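PDB 2QDE: mandelate racemase/muconate lactonizing enzyme family protein from Azoarcus sp., which is of unknown function but belongs to the enolase superfamily, pairing an N-terminal alpha+beta domain with a metal-binding TIM-barrel domain. Local coordinates for residues G51-W56 against N100-A105; T207-L212 against T241-D246; E221-A226 against A233-K238; E247-Q250 against D254-A257; T271-G276 against Q281-L286. All blocks are in the same frame, centred on the assembly; numbering follows the deposited sequence.

Interaction 1 (G51-W56 against N100-A105); sequences GDTSSW and NNQAKA
The amide nitrogen NE2 of Q102 donates to two carbonyls of the 50-52 chain. Its bond to D52 O is 3.0 Å long and nearly straight, with an angle of 167° at the hydrogen, and the second goes to A50 O, just outside the contact. This is a helix-to-loop tie in the N-terminal domain of the enolase superfamily: Q102 stands in the first turn of helix 101-119, and residues 51-56 form the loop between strand 45-49 and helix 62-78. D52 O lies almost exactly in the plane of the Q102 amide, but the NH2 group meets that carbonyl from above its own plane, some 40° out of it. The Q102 side chain reaches this far because CG is anti to the backbone N (chi1 -180°) and the chain beyond runs extended. Its other amide atom is held as well: a water accepts from S54 N at 2.8 Å and probably donates to Q102 OE1, also at 2.8 Å. With both ends of the amide engaged, its rotation is probably fixed. T53 crosses the Q102 side chain at about a right angle. Its hydroxyl OG1 turns to D32 O, while the methyl takes the other branch and faces the amide, T53 CG2 lying 4.1 Å from Q102 OE1.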
# COMPACT_ATOMS: atom_id res chain seq x y z
N GLY A 51 5.35 13.64 40.10
CA GLY A 51 3.93 13.44 40.20
C GLY A 51 3.67 11.99 40.55
O GLY A 51 4.58 11.25 40.91
N ASP A 52 2.41 11.58 40.44
CA ASP A 52 2.02 10.21 40.76
C ASP A 52 2.71 9.16 39.88
O ASP A 52 3.08 9.43 38.74
CB ASP A 52 0.50 10.10 40.63
CG ASP A 52 -0.01 8.74 41.06
OD1 ASP A 52 0.51 8.19 42.05
OD2 ASP A 52 -0.95 8.23 40.40
N THR A 53 2.90 7.97 40.43
CA THR A 53 3.50 6.88 39.68
C THR A 53 2.41 5.84 39.41
O THR A 53 1.60 5.52 40.29
CB THR A 53 4.68 6.23 40.46
OG1 THR A 53 4.24 5.85 41.77
CG2 THR A 53 5.84 7.22 40.58
N SER A 54 2.36 5.33 38.19
CA SER A 54 1.35 4.36 37.79
C SER A 54 1.98 3.15 37.10
O SER A 54 2.56 3.28 36.02
CB SER A 54 0.34 5.02 36.84
OG SER A 54 -0.53 4.06 36.27
N SER A 55 1.86 1.98 37.72
CA SER A 55 2.46 0.77 37.16
C SER A 55 1.98 0.46 35.75
O SER A 55 2.78 0.08 34.89
CB SER A 55 2.17 -0.44 38.06
OG SER A 55 0.80 -0.75 38.08
N TRP A 56 0.69 0.63 35.50
CA TRP A 56 0.13 0.33 34.19
C TRP A 56 0.25 1.45 33.16
O TRP A 56 0.49 1.18 31.99
CB TRP A 56 -1.34 -0.08 34.32
CG TRP A 56 -2.18 0.96 34.97
CD1 TRP A 56 -2.43 1.09 36.31
CD2 TRP A 56 -2.86 2.04 34.32
NE1 TRP A 56 -3.23 2.19 36.53
CE2 TRP A 56 -3.51 2.78 35.33
CE3 TRP A 56 -2.99 2.45 32.99
CZ2 TRP A 56 -4.29 3.92 35.04
CZ3 TRP A 56 -3.76 3.58 32.70
CH2 TRP A 56 -4.40 4.30 33.72
N ASN A 100 11.91 4.82 30.65
CA ASN A 100 12.11 5.66 31.84
C ASN A 100 11.74 7.12 31.56
O ASN A 100 12.35 8.04 32.10
CB ASN A 100 13.58 5.61 32.29
CG ASN A 100 13.93 4.29 32.94
OD1 ASN A 100 13.77 4.12 34.15
ND2 ASN A 100 14.38 3.34 32.14
N ASN A 101 10.72 7.31 30.73
CA ASN A 101 10.26 8.64 30.36
C ASN A 101 9.95 9.57 31.53
O ASN A 101 10.29 10.75 31.48
CB ASN A 101 9.03 8.53 29.45
CG ASN A 101 9.33 7.78 28.17
OD1 ASN A 101 9.95 6.72 28.18
ND2 ASN A 101 8.88 8.34 27.05
N GLN A 102 9.31 9.05 32.58
CA GLN A 102 8.96 9.90 33.72
C GLN A 102 10.19 10.38 34.48
O GLN A 102 10.23 11.52 34.96
CB GLN A 102 8.01 9.16 34.66
CG GLN A 102 7.58 9.96 35.89
CD GLN A 102 6.41 9.32 36.61
OE1 GLN A 102 6.23 8.10 36.56
NE2 GLN A 102 5.61 10.13 37.29
N ALA A 103 11.19 9.51 34.60
CA ALA A 103 12.44 9.85 35.28
C ALA A 103 13.16 10.93 34.47
O ALA A 103 13.66 11.91 35.02
CB ALA A 103 13.32 8.62 35.41
N LYS A 104 13.20 10.73 33.15
CA LYS A 104 13.84 11.70 32.26
C LYS A 104 13.10 13.03 32.32
O LYS A 104 13.72 14.10 32.37
CB LYS A 104 13.83 11.19 30.81
CG LYS A 104 14.70 9.96 30.55
CD LYS A 104 14.45 9.42 29.14
CE LYS A 104 15.38 8.27 28.80
NZ LYS A 104 15.00 7.60 27.52
N ALA A 105 11.77 12.96 32.32
CA ALA A 105 10.95 14.17 32.38
C ALA A 105 11.25 14.97 33.64
O ALA A 105 11.37 16.19 33.60
CB ALA A 105 9.47 13.79 32.35
O HOH W 1 4.82 5.74 36.84

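Interaction 2 (T207-L212 against T241-D246); sequences TTIRAL and TPIYAD. With BA (barium ion), chain I.
Helix-on-strand packing, in the TIM-barrel domain, brings I209 of helix 202-212 against T241, just before strand 243-245, and I243, its first residue. Two branches of one isoleucine do the work. I209 CD1, at the end of the extended branch (chi2 176°), meets I243 CD1 at 4.1 Å, methyl against methyl, with the two side chains crossing at a slant. The shorter branch points anti to the backbone N and meets T241 instead: I209 CG2 lies 4.0 Å from T241 OG1. That hydroxyl has a better partner in a water bridge, where a single water sits 2.9 Å from T241 OG1 and donates to I209 O, likewise at 2.9 Å. L235 of helix 229-236 touches both isoleucines and extends the apolar patch. At the far end of the same segment, well away from the helix, D246 OD2 binds the barium ion at 2.7 Å together with E221, D195 and N197. The chemistry is therefore split along the strand: methyl packing and one bridging water join its N-terminal end to the outer helix, while its C-terminal end carries a carboxylate into the metal site.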
# COMPACT_ATOMS: atom_id res chain seq x y z
N THR A 207 -18.87 -3.09 20.40
CA THR A 207 -20.17 -3.18 21.05
C THR A 207 -20.51 -2.02 21.99
O THR A 207 -21.59 -1.45 21.91
CB THR A 207 -20.28 -4.48 21.87
OG1 THR A 207 -20.06 -5.60 21.01
CG2 THR A 207 -21.68 -4.59 22.49
N THR A 208 -19.57 -1.68 22.87
CA THR A 208 -19.81 -0.62 23.82
C THR A 208 -19.92 0.74 23.16
O THR A 208 -20.83 1.50 23.46
CB THR A 208 -18.71 -0.58 24.88
OG1 THR A 208 -18.61 -1.86 25.50
CG2 THR A 208 -19.03 0.46 25.96
N ILE A 209 -19.00 1.04 22.25
CA ILE A 209 -19.04 2.33 21.57
C ILE A 209 -20.36 2.49 20.82
O ILE A 209 -20.97 3.55 20.86
CB ILE A 209 -17.85 2.49 20.60
CG1 ILE A 209 -16.55 2.47 21.40
CG2 ILE A 209 -17.98 3.80 19.83
CD1 ILE A 209 -15.30 2.52 20.56
N ARG A 210 -20.79 1.44 20.14
CA ARG A 210 -22.06 1.50 19.42
C ARG A 210 -23.21 1.68 20.39
O ARG A 210 -24.18 2.39 20.11
CB ARG A 210 -22.25 0.25 18.55
CG ARG A 210 -21.32 0.24 17.33
CD ARG A 210 -21.55 -0.95 16.42
NE ARG A 210 -20.87 -0.75 15.14
CZ ARG A 210 -20.88 -1.63 14.15
NH1 ARG A 210 -21.53 -2.78 14.27
NH2 ARG A 210 -20.23 -1.36 13.02
N ALA A 211 -23.09 1.04 21.56
CA ALA A 211 -24.13 1.14 22.58
C ALA A 211 -24.18 2.56 23.15
O ALA A 211 -25.19 2.97 23.71
CB ALA A 211 -23.86 0.13 23.69
N LEU A 212 -23.09 3.30 23.01
CA LEU A 212 -23.02 4.66 23.54
C LEU A 212 -23.26 5.76 22.52
O LEU A 212 -23.37 6.93 22.89
CB LEU A 212 -21.66 4.89 24.19
CG LEU A 212 -21.29 4.01 25.40
CD1 LEU A 212 -19.89 4.36 25.89
CD2 LEU A 212 -22.32 4.21 26.51
N THR A 241 -18.15 7.70 16.38
CA THR A 241 -17.52 8.45 17.46
C THR A 241 -16.02 8.60 17.29
O THR A 241 -15.31 7.62 17.06
CB THR A 241 -17.80 7.79 18.82
OG1 THR A 241 -19.19 7.45 18.90
CG2 THR A 241 -17.45 8.74 19.96
N PRO A 242 -15.50 9.84 17.41
CA PRO A 242 -14.07 10.09 17.26
C PRO A 242 -13.28 9.24 18.25
O PRO A 242 -13.71 9.05 19.39
CB PRO A 242 -13.94 11.58 17.57
CG PRO A 242 -15.27 12.13 17.15
CD PRO A 242 -16.23 11.09 17.69
N ILE A 243 -12.13 8.73 17.81
CA ILE A 243 -11.28 7.90 18.65
C ILE A 243 -9.95 8.64 18.87
O ILE A 243 -9.22 8.91 17.92
CB ILE A 243 -10.98 6.55 17.96
CG1 ILE A 243 -12.29 5.84 17.60
CG2 ILE A 243 -10.11 5.69 18.86
CD1 ILE A 243 -13.17 5.50 18.78
N TYR A 244 -9.66 8.97 20.13
CA TYR A 244 -8.43 9.67 20.49
C TYR A 244 -7.40 8.72 21.09
O TYR A 244 -7.76 7.74 21.74
CB TYR A 244 -8.72 10.79 21.50
CG TYR A 244 -9.21 12.08 20.88
CD1 TYR A 244 -10.18 12.08 19.88
CD2 TYR A 244 -8.73 13.31 21.34
CE1 TYR A 244 -10.67 13.28 19.34
CE2 TYR A 244 -9.21 14.51 20.81
CZ TYR A 244 -10.17 14.49 19.82
OH TYR A 244 -10.63 15.68 19.31
N ALA A 245 -6.12 9.02 20.89
CA ALA A 245 -5.05 8.18 21.41
C ALA A 245 -4.27 8.85 22.54
O ALA A 245 -3.89 10.02 22.44
CB ALA A 245 -4.09 7.82 20.29
N ASP A 246 -4.04 8.11 23.63
CA ASP A 246 -3.27 8.62 24.75
C ASP A 246 -2.07 7.69 24.89
O ASP A 246 -0.98 7.98 24.41
CB ASP A 246 -4.09 8.62 26.04
CG ASP A 246 -3.27 9.04 27.26
OD1 ASP A 246 -2.06 9.37 27.12
OD2 ASP A 246 -3.83 9.03 28.38
BA BA I . -5.84 7.71 29.50
O HOH W 2 -19.97 6.22 21.46

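Interaction 3 (E221-A226 against A233-K238); sequences EQPLPA and ARLRGK. With BA (barium ion), chain I.
L224 and L235 bring the two segments to 9.1 Å between their CA atoms, where the chain leaving strand 220-221 bends at Q222, which has positive phi (39°), and runs on as loop past the last turn of helix 229-236. Across that gap L235 is the residue that reaches over, to P223 and L224. The leucine CG stands anti to its own backbone N (chi1 -173°), which carries the branched end away from the helix toward the loop. A single methyl then makes both contacts. L235 CD2 lies against the proline ring at its outer corner, 3.5 Å from P223 CG, a snug approach, and 4.1 Å from P223 CB, the leucine and the ring being set obliquely to one another. On the L224 side the fit is easier, with L224 CD1 at 4.3 Å from L235 CD2. M232, one turn earlier on the same helix as L235, packs on both P223 and L224. At the start of the loop segment E221 points the other way, its extended chain bringing OE2 to 2.8 Å from the barium ion; its second oxygen, OE1, forms a salt bridge with K165. This is a beta-alpha unit of the barrel, in which the chain gives its ligand to the metal and then folds back to its own helix. The contact is purely apolar, so between these two segments it rests on shape fit, a rigid proline against one methyl, and carries no directional bond.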
# COMPACT_ATOMS: atom_id res chain seq x y z
N GLU A 221 -11.60 8.00 24.48
CA GLU A 221 -10.16 8.01 24.71
C GLU A 221 -9.55 6.63 24.91
O GLU A 221 -9.93 5.89 25.83
CB GLU A 221 -9.82 8.89 25.91
CG GLU A 221 -8.32 9.10 26.13
CD GLU A 221 -8.02 9.95 27.36
OE1 GLU A 221 -8.87 10.80 27.71
OE2 GLU A 221 -6.93 9.77 27.96
N GLN A 222 -8.60 6.29 24.05
CA GLN A 222 -7.87 5.02 24.08
C GLN A 222 -8.71 3.79 24.45
O GLN A 222 -8.54 3.21 25.54
CB GLN A 222 -6.70 5.11 25.06
CG GLN A 222 -5.66 4.01 24.87
CD GLN A 222 -4.85 4.19 23.60
OE1 GLN A 222 -4.65 3.25 22.83
NE2 GLN A 222 -4.37 5.41 23.37
N PRO A 223 -9.60 3.36 23.55
CA PRO A 223 -10.42 2.18 23.85
C PRO A 223 -9.63 0.87 23.84
O PRO A 223 -9.91 -0.03 24.63
CB PRO A 223 -11.49 2.22 22.75
CG PRO A 223 -10.78 2.86 21.61
CD PRO A 223 -9.99 3.97 22.27
N LEU A 224 -8.64 0.78 22.96
CA LEU A 224 -7.82 -0.43 22.82
C LEU A 224 -6.41 -0.27 23.38
O LEU A 224 -5.96 0.84 23.65
CB LEU A 224 -7.77 -0.82 21.34
CG LEU A 224 -9.14 -0.96 20.66
CD1 LEU A 224 -8.97 -1.04 19.14
CD2 LEU A 224 -9.84 -2.21 21.19
N PRO A 225 -5.68 -1.39 23.55
CA PRO A 225 -4.30 -1.34 24.07
C PRO A 225 -3.42 -0.36 23.30
O PRO A 225 -3.64 -0.09 22.12
CB PRO A 225 -3.83 -2.78 23.93
CG PRO A 225 -5.10 -3.56 24.11
CD PRO A 225 -6.08 -2.78 23.27
N ALA A 226 -2.41 0.17 23.98
CA ALA A 226 -1.48 1.14 23.40
C ALA A 226 -0.86 0.67 22.08
O ALA A 226 -0.69 1.46 21.15
CB ALA A 226 -0.37 1.46 24.39
N ALA A 233 -7.34 1.70 14.17
CA ALA A 233 -7.72 2.10 12.83
C ALA A 233 -8.97 1.31 12.43
O ALA A 233 -9.95 1.89 11.97
CB ALA A 233 -6.58 1.81 11.84
N ARG A 234 -8.94 -0.00 12.65
CA ARG A 234 -10.08 -0.86 12.30
C ARG A 234 -11.37 -0.43 13.03
O ARG A 234 -12.47 -0.58 12.50
CB ARG A 234 -9.77 -2.32 12.63
CG ARG A 234 -10.77 -3.30 12.02
CD ARG A 234 -10.67 -4.68 12.66
NE ARG A 234 -9.30 -5.18 12.67
CZ ARG A 234 -8.61 -5.42 13.78
NH1 ARG A 234 -9.15 -5.20 14.96
NH2 ARG A 234 -7.37 -5.87 13.70
N LEU A 235 -11.21 0.10 14.24
CA LEU A 235 -12.35 0.56 15.03
C LEU A 235 -12.93 1.82 14.41
O LEU A 235 -14.14 1.96 14.28
CB LEU A 235 -11.92 0.85 16.47
CG LEU A 235 -13.02 1.17 17.48
CD1 LEU A 235 -13.98 -0.01 17.58
CD2 LEU A 235 -12.41 1.45 18.85
N ARG A 236 -12.04 2.73 14.02
CA ARG A 236 -12.47 3.98 13.40
C ARG A 236 -13.28 3.70 12.14
O ARG A 236 -14.06 4.55 11.70
CB ARG A 236 -11.25 4.85 13.06
CG ARG A 236 -10.46 5.32 14.27
CD ARG A 236 -9.41 6.38 13.93
NE ARG A 236 -10.02 7.53 13.27
CZ ARG A 236 -10.06 7.71 11.96
NH1 ARG A 236 -9.50 6.81 11.16
NH2 ARG A 236 -10.69 8.75 11.45
N GLY A 237 -13.10 2.51 11.57
CA GLY A 237 -13.83 2.15 10.37
C GLY A 237 -15.19 1.52 10.65
O GLY A 237 -15.95 1.25 9.72
N LYS A 238 -15.49 1.27 11.92
CA LYS A 238 -16.75 0.65 12.29
C LYS A 238 -17.62 1.54 13.19
O LYS A 238 -18.79 1.22 13.42
CB LYS A 238 -16.53 -0.69 13.00
CG LYS A 238 -15.69 -1.72 12.24
CD LYS A 238 -16.17 -1.96 10.81
CE LYS A 238 -17.57 -2.55 10.75
NZ LYS A 238 -17.92 -2.90 9.33
BA BA I . -5.84 7.71 29.50

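Interaction 4 (E247-Q250 against D254-A257); sequences ESAQ and DLLA
D254, in the first turn of helix 252-261, points its side chain at the loop that leads into that helix, and CB, CG and OD2 each meet it. CB comes first, 3.3 Å from S248 O, with Q250 N at 3.9 Å. CG follows at 3.6 Å from the same carbonyl, S248 O. At the tip OD2 reaches Q250 twice: it takes a weak hydrogen bond from Q250 N at 3.5 Å, bent to 136° at the hydrogen, and touches Q250 CB at 3.5 Å. Its firmer bond goes to E251 N, just before the helix starts. The torsion that allows this sets CG beside the aspartate's own backbone N (chi1 -68°), so the carboxylate curls back toward the preceding residues. An aspartate at the third helix position bonded to the backbone N of the residue just before the helix matches one half of a capping box, and its negative charge near the helix start would probably suit the helix dipole. L255 supplies the apolar half of the contact. Its methyl CD1 reaches over A249, lying 3.7 Å from A249 CB and 3.8 Å from A249 CA. The loop thus meets the helix start with a carboxylate along one part and a methyl along the next. Around this pair, L255 packs on W283 and L286 of helix 277-290, A249 O accepts from W283 NE1, and A257 touches L229 at the start of helix 229-236. L256 meets L256 of the fifth subunit, so helix 252-261 lies beside helices 229-236 and 277-290 and also meets another subunit.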
# COMPACT_ATOMS: atom_id res chain seq x y z
N GLU A 247 -2.31 6.55 25.54
CA GLU A 247 -1.26 5.57 25.73
C GLU A 247 -0.54 5.21 24.43
O GLU A 247 0.67 5.00 24.44
CB GLU A 247 -1.83 4.30 26.38
CG GLU A 247 -2.14 4.45 27.87
CD GLU A 247 -3.53 4.99 28.16
OE1 GLU A 247 -4.09 5.74 27.32
OE2 GLU A 247 -4.07 4.67 29.24
N SER A 248 -1.27 5.15 23.32
CA SER A 248 -0.67 4.82 22.03
C SER A 248 0.28 5.91 21.54
O SER A 248 1.23 5.62 20.81
CB SER A 248 -1.75 4.59 20.97
OG SER A 248 -2.51 3.43 21.27
N ALA A 249 0.02 7.16 21.93
CA ALA A 249 0.83 8.30 21.52
C ALA A 249 1.89 8.67 22.55
O ALA A 249 1.72 9.64 23.31
CB ALA A 249 -0.06 9.50 21.24
N GLN A 250 2.98 7.92 22.58
CA GLN A 250 4.05 8.20 23.53
C GLN A 250 5.34 8.71 22.89
O GLN A 250 5.85 9.78 23.25
CB GLN A 250 4.34 6.93 24.34
CG GLN A 250 5.47 7.08 25.33
CD GLN A 250 5.77 5.77 26.04
OE1 GLN A 250 4.90 5.21 26.71
NE2 GLN A 250 6.99 5.29 25.89
N ASP A 254 5.73 6.66 17.44
CA ASP A 254 4.36 6.18 17.68
C ASP A 254 3.42 7.14 16.94
O ASP A 254 2.48 6.72 16.27
CB ASP A 254 3.98 6.21 19.17
CG ASP A 254 4.76 5.20 20.01
OD1 ASP A 254 5.08 4.10 19.49
OD2 ASP A 254 5.02 5.49 21.20
N LEU A 255 3.69 8.44 17.08
CA LEU A 255 2.89 9.46 16.42
C LEU A 255 2.93 9.29 14.91
O LEU A 255 1.93 9.47 14.22
CB LEU A 255 3.38 10.86 16.82
CG LEU A 255 2.82 11.49 18.11
CD1 LEU A 255 2.89 10.51 19.27
CD2 LEU A 255 3.61 12.75 18.44
N LEU A 256 4.11 8.92 14.39
CA LEU A 256 4.27 8.70 12.96
C LEU A 256 3.39 7.52 12.53
O LEU A 256 2.66 7.60 11.54
CB LEU A 256 5.73 8.40 12.62
CG LEU A 256 5.99 7.97 11.17
CD1 LEU A 256 5.49 9.03 10.22
CD2 LEU A 256 7.48 7.72 10.97
N ALA A 257 3.46 6.44 13.29
CA ALA A 257 2.66 5.26 12.97
C ALA A 257 1.17 5.59 13.07
O ALA A 257 0.36 5.09 12.29
CB ALA A 257 3.01 4.10 13.91

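Interaction 5 (T271-G276 against Q281-L286); sequences TQKAGG and QRWLTL
K273 and A274, in the short helix 271-274, are the residues that reach W283 of helix 277-290, and the run toward them starts at T271. Its carbonyl closes the short helix: T271 O accepts from G275 N at 3.1 Å and from G276 N at 3.0 Å, two amides gripping one oxygen. After Q272, K273 leaves its backbone with CG anti to N (chi1 178°) and then bends at chi3, 59°, which swings the ammonium group over toward the tryptophan. There K273 NZ stands 4.4 Å from W283 CZ2, approaching the indole obliquely. The ring is only its neighbour, since NZ has its main polar partners in D246 OD1, a salt bridge, and M268 O, with a weak bond to A249 O. A274 comes next and touches the other end of the indole, its methyl CB 4.2 Å from W283 CD1. The six-membered ring thus lies by the lysine and the five-membered ring by the alanine. G275 then leaves the helical path with phi 110°, a conformation in which a CB would strike the preceding carbonyl. G276, also at positive phi, stands right before helix 277-290 as its N-cap residue, so the chain turns from one helix into the next within two glycines. L267 and I269 of strand 266-269 and V294 of strand 294-296 touch W283. This is the packing of a TIM barrel: a short helix at the C-terminal end of one strand, then a longer outer helix laid back across that strand and the next.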
# COMPACT_ATOMS: atom_id res chain seq x y z
N THR A 271 3.33 15.47 30.01
CA THR A 271 4.75 15.78 29.97
C THR A 271 5.60 14.61 30.44
O THR A 271 6.70 14.41 29.94
CB THR A 271 5.07 17.05 30.80
OG1 THR A 271 4.44 16.96 32.08
CG2 THR A 271 4.57 18.29 30.08
N GLN A 272 5.10 13.83 31.38
CA GLN A 272 5.85 12.68 31.88
C GLN A 272 5.88 11.53 30.87
O GLN A 272 6.82 10.74 30.85
CB GLN A 272 5.29 12.20 33.22
CG GLN A 272 5.47 13.19 34.36
CD GLN A 272 4.28 14.11 34.55
OE1 GLN A 272 3.53 14.39 33.61
NE2 GLN A 272 4.10 14.59 35.79
N LYS A 273 4.84 11.43 30.05
CA LYS A 273 4.79 10.37 29.05
C LYS A 273 5.77 10.71 27.92
O LYS A 273 6.53 9.86 27.46
CB LYS A 273 3.38 10.24 28.48
CG LYS A 273 3.23 9.19 27.40
CD LYS A 273 1.80 9.10 26.87
CE LYS A 273 1.32 10.43 26.29
NZ LYS A 273 -0.03 10.31 25.66
N ALA A 274 5.73 11.97 27.50
CA ALA A 274 6.60 12.46 26.43
C ALA A 274 8.07 12.35 26.81
O ALA A 274 8.92 12.10 25.97
CB ALA A 274 6.25 13.90 26.09
N GLY A 275 8.35 12.57 28.10
CA GLY A 275 9.72 12.48 28.57
C GLY A 275 10.36 13.80 28.96
O GLY A 275 11.58 13.87 29.14
N GLY A 276 9.56 14.85 29.10
CA GLY A 276 10.11 16.15 29.47
C GLY A 276 9.56 17.26 28.58
O GLY A 276 8.91 16.99 27.58
N GLN A 281 7.91 19.29 23.25
CA GLN A 281 7.88 20.22 22.12
C GLN A 281 8.03 19.47 20.80
O GLN A 281 7.39 19.80 19.81
CB GLN A 281 9.00 21.26 22.26
CG GLN A 281 8.84 22.20 23.45
CD GLN A 281 9.95 23.23 23.53
OE1 GLN A 281 9.74 24.42 23.27
NE2 GLN A 281 11.15 22.77 23.86
N ARG A 282 8.89 18.45 20.80
CA ARG A 282 9.10 17.65 19.59
C ARG A 282 7.80 16.88 19.30
O ARG A 282 7.35 16.82 18.16
CB ARG A 282 10.27 16.69 19.80
CG ARG A 282 11.61 17.40 20.04
CD ARG A 282 12.73 16.42 20.31
NE ARG A 282 14.01 17.10 20.51
CZ ARG A 282 15.10 16.53 21.01
NH1 ARG A 282 15.09 15.25 21.37
NH2 ARG A 282 16.21 17.24 21.15
N TRP A 283 7.23 16.32 20.35
CA TRP A 283 5.98 15.56 20.29
C TRP A 283 4.89 16.43 19.65
O TRP A 283 4.14 15.99 18.77
CB TRP A 283 5.58 15.18 21.72
CG TRP A 283 4.56 14.09 21.89
CD1 TRP A 283 4.80 12.81 22.29
CD2 TRP A 283 3.13 14.22 21.81
NE1 TRP A 283 3.62 12.14 22.49
CE2 TRP A 283 2.58 12.98 22.20
CE3 TRP A 283 2.27 15.26 21.46
CZ2 TRP A 283 1.19 12.75 22.25
CZ3 TRP A 283 0.89 15.04 21.51
CH2 TRP A 283 0.37 13.79 21.90
N LEU A 284 4.81 17.68 20.11
CA LEU A 284 3.82 18.63 19.62
C LEU A 284 4.10 19.08 18.18
O LEU A 284 3.23 19.64 17.52
CB LEU A 284 3.74 19.83 20.58
CG LEU A 284 3.09 19.49 21.93
CD1 LEU A 284 3.13 20.69 22.86
CD2 LEU A 284 1.65 19.04 21.71
N THR A 285 5.33 18.85 17.72
CA THR A 285 5.67 19.20 16.34
C THR A 285 4.98 18.18 15.44
O THR A 285 4.41 18.52 14.41
CB THR A 285 7.19 19.13 16.11
OG1 THR A 285 7.83 20.17 16.87
CG2 THR A 285 7.52 19.31 14.63
N LEU A 286 5.05 16.92 15.84
CA LEU A 286 4.40 15.86 15.07
C LEU A 286 2.89 16.04 15.13
O LEU A 286 2.19 15.81 14.14
CB LEU A 286 4.80 14.48 15.62
CG LEU A 286 5.99 13.80 14.94
CD1 LEU A 286 7.19 14.74 14.85
CD2 LEU A 286 6.34 12.55 15.73

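How the interactions relate
Interaction 1 belongs to the N-terminal domain and the other four to the barrel. It is only partly buried and held by an amide and a water, while interactions 2, 3 and 5 are buried and largely apolar; interaction 4, also buried, mixes a methyl with a weak carboxylate bond. The strand of interaction 2 (243-245) follows the helix of interaction 3 (229-236) in the chain and packs on it, and each of the two contacts brings one carboxylate to the barium ion. Interactions 4 and 5 both use W283, and K273 links interaction 5 to the metal-site end of interaction 2. N101 ND2 reaches K273 O across the domains at 2.8 Å.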